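Local coordinates for uncharacterized protein (Bacteroides ovatus, PDB 4QEY) that is of unknown function but belongs to the DUF4425 family and, as a PLAT/LH2- and C2-like lipoprotein, possibly binds calcium, at residues A[32-37]-A[41-46]. Numbering follows the deposited sequence.
Sequences FGAANT and AKLYNE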
loop_
_atom_site.group_PDB
_atom_site.type_symbol
_atom_site.label_atom_id
_atom_site.label_comp_id
_atom_site.label_asym_id
_atom_site.label_seq_id
_atom_site.Cartn_x
_atom_site.Cartn_y
_atom_site.Cartn_z
ATOM N N PHE A 32 0.228 6.613 1.471
ATOM C CA PHE A 32 0.914 6.775 0.187
ATOM C C PHE A 32 1.420 8.189 0.029
ATOM O O PHE A 32 0.732 9.165 0.385
ATOM C CB PHE A 32 0.009 6.432 -0.994
ATOM C CG PHE A 32 -0.608 5.058 -1.031
ATOM C CD1 PHE A 32 -1.815 4.805 -0.389
ATOM C CD2 PHE A 32 -0.049 4.050 -1.813
ATOM C CE1 PHE A 32 -2.428 3.554 -0.483
ATOM C CE2 PHE A 32 -0.672 2.803 -1.928
ATOM C CZ PHE A 32 -1.862 2.561 -1.262
ATOM N N GLY A 33 2.628 8.279 -0.498
ATOM C CA GLY A 33 3.314 9.528 -0.785
ATOM C C GLY A 33 4.073 9.377 -2.080
ATOM O O GLY A 33 4.573 8.287 -2.373
ATOM N N ALA A 34 4.143 10.450 -2.875
ATOM C CA ALA A 34 4.839 10.393 -4.142
ATOM C C ALA A 34 5.510 11.723 -4.495
ATOM O O ALA A 34 5.219 12.778 -3.907
ATOM C CB ALA A 34 3.872 10.001 -5.242
ATOM N N ALA A 35 6.416 11.648 -5.475
ATOM C CA ALA A 35 7.163 12.780 -6.002
ATOM C C ALA A 35 7.117 12.804 -7.523
ATOM O O ALA A 35 7.150 11.746 -8.157
ATOM C CB ALA A 35 8.607 12.708 -5.530
ATOM N N ASN A 36 7.026 14.016 -8.104
ATOM C CA ASN A 36 7.073 14.244 -9.551
ATOM C C ASN A 36 8.378 14.926 -9.887
ATOM O O ASN A 36 9.104 15.356 -8.983
ATOM C CB ASN A 36 5.861 15.062 -10.078
ATOM C CG ASN A 36 4.610 14.269 -10.424
ATOM O OD1 ASN A 36 4.590 13.046 -10.453
ATOM N ND2 ASN A 36 3.527 14.944 -10.737
ATOM N N THR A 37 8.680 15.032 -11.182
ATOM C CA THR A 37 9.878 15.722 -11.653
ATOM C C THR A 37 9.730 17.248 -11.370
ATOM O O THR A 37 10.735 17.943 -11.220
ATOM C CB THR A 37 10.134 15.422 -13.140
ATOM O OG1 THR A 37 9.039 15.884 -13.940
ATOM C CG2 THR A 37 10.388 13.941 -13.396
ATOM N N ALA A 41 3.681 15.411 -6.063
ATOM C CA ALA A 41 2.801 14.776 -7.028
ATOM C C ALA A 41 1.344 14.715 -6.577
ATOM O O ALA A 41 1.041 14.400 -5.423
ATOM C CB ALA A 41 3.281 13.363 -7.285
ATOM N N LYS A 42 0.437 14.957 -7.527
ATOM C CA LYS A 42 -0.989 14.744 -7.327
ATOM C C LYS A 42 -1.252 13.252 -7.239
ATOM O O LYS A 42 -0.566 12.489 -7.920
ATOM C CB LYS A 42 -1.801 15.367 -8.461
ATOM C CG LYS A 42 -1.902 16.866 -8.449
ATOM C CD LYS A 42 -3.110 17.205 -9.284
ATOM C CE LYS A 42 -3.519 18.646 -9.270
ATOM N NZ LYS A 42 -4.957 18.782 -9.660
ATOM N N LEU A 43 -2.207 12.809 -6.421
ATOM C CA LEU A 43 -2.446 11.363 -6.333
ATOM C C LEU A 43 -3.825 11.023 -6.876
ATOM O O LEU A 43 -4.777 11.777 -6.693
ATOM C CB LEU A 43 -2.283 10.831 -4.891
ATOM C CG LEU A 43 -0.921 11.051 -4.224
ATOM C CD1 LEU A 43 -0.927 10.493 -2.818
ATOM C CD2 LEU A 43 0.219 10.425 -5.048
ATOM N N TYR A 44 -3.922 9.885 -7.547
ATOM C CA TYR A 44 -5.156 9.468 -8.180
ATOM C C TYR A 44 -5.484 8.035 -7.886
ATOM O O TYR A 44 -4.587 7.212 -7.722
ATOM C CB TYR A 44 -5.039 9.642 -9.714
ATOM C CG TYR A 44 -4.626 11.024 -10.168
ATOM C CD1 TYR A 44 -5.562 12.045 -10.292
ATOM C CD2 TYR A 44 -3.302 11.308 -10.495
ATOM C CE1 TYR A 44 -5.187 13.322 -10.703
ATOM C CE2 TYR A 44 -2.918 12.577 -10.921
ATOM C CZ TYR A 44 -3.867 13.581 -11.033
ATOM O OH TYR A 44 -3.515 14.834 -11.484
ATOM N N ASN A 45 -6.780 7.713 -7.871
ATOM C CA ASN A 45 -7.242 6.329 -7.708
ATOM C C ASN A 45 -7.269 5.664 -9.100
ATOM O O ASN A 45 -6.895 6.310 -10.082
ATOM C CB ASN A 45 -8.612 6.271 -7.008
ATOM C CG ASN A 45 -9.765 6.940 -7.723
ATOM O OD1 ASN A 45 -9.680 7.387 -8.869
ATOM N ND2 ASN A 45 -10.899 7.001 -7.059
ATOM N N GLU A 46 -7.725 4.399 -9.189
ATOM C CA GLU A 46 -7.823 3.614 -10.433
ATOM C C GLU A 46 -8.690 4.322 -11.506
ATOM O O GLU A 46 -8.360 4.222 -12.686
ATOM C CB GLU A 46 -8.390 2.198 -10.148
ATOM C CG GLU A 46 -9.694 2.119 -9.340
ATOM C CD GLU A 46 -9.722 2.611 -7.896
ATOM O OE1 GLU A 46 -8.649 2.665 -7.250
ATOM O OE2 GLU A 46 -10.832 2.934 -7.408
HETATM O O HOH W 1 0.747 12.946 -10.019
#
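The carbonyl O of Lys42 takes a hydrogen bond from a water at 2.5 Å, and the same water accepts a weak bond from Asn36 ND2 at 3.5 Å, a solvent link between the end of strand 26-36 and the chain that returns beside it. The methyl of Ala41 rests on the flat face of the Asn36 amide, with OD1 3.4 Å from Ala41 CB; a chi1 of -86° holds CG on the backbone N side and swings the amide over Ala41. On its other flank this methyl meets Ala34 CB, 4.0 Å away. Ala34 CB in turn touches the CD2 branch of Leu43 at 3.7 Å, whereas the CD1 branch reaches back to the carbonyl O of Phe32 at 3.8 Å. Side-chain packing and the water bridge, not backbone pairing, join the two segments. Phe32 turns its ring away, toward Ile15, Val17 and Cys67. The short, weakly bonded strand at about 43-44 pairs antiparallel with strand 50-52. Ala34 and Leu43 both touch Met76 of strand 73-84, one of the two sheet neighbours of strand 26-36; Leu43 also touches Cys67 of strand 64-68, bridging the two four-stranded sheets of a beta-sandwich, consistent with a PLAT/C2-like fold.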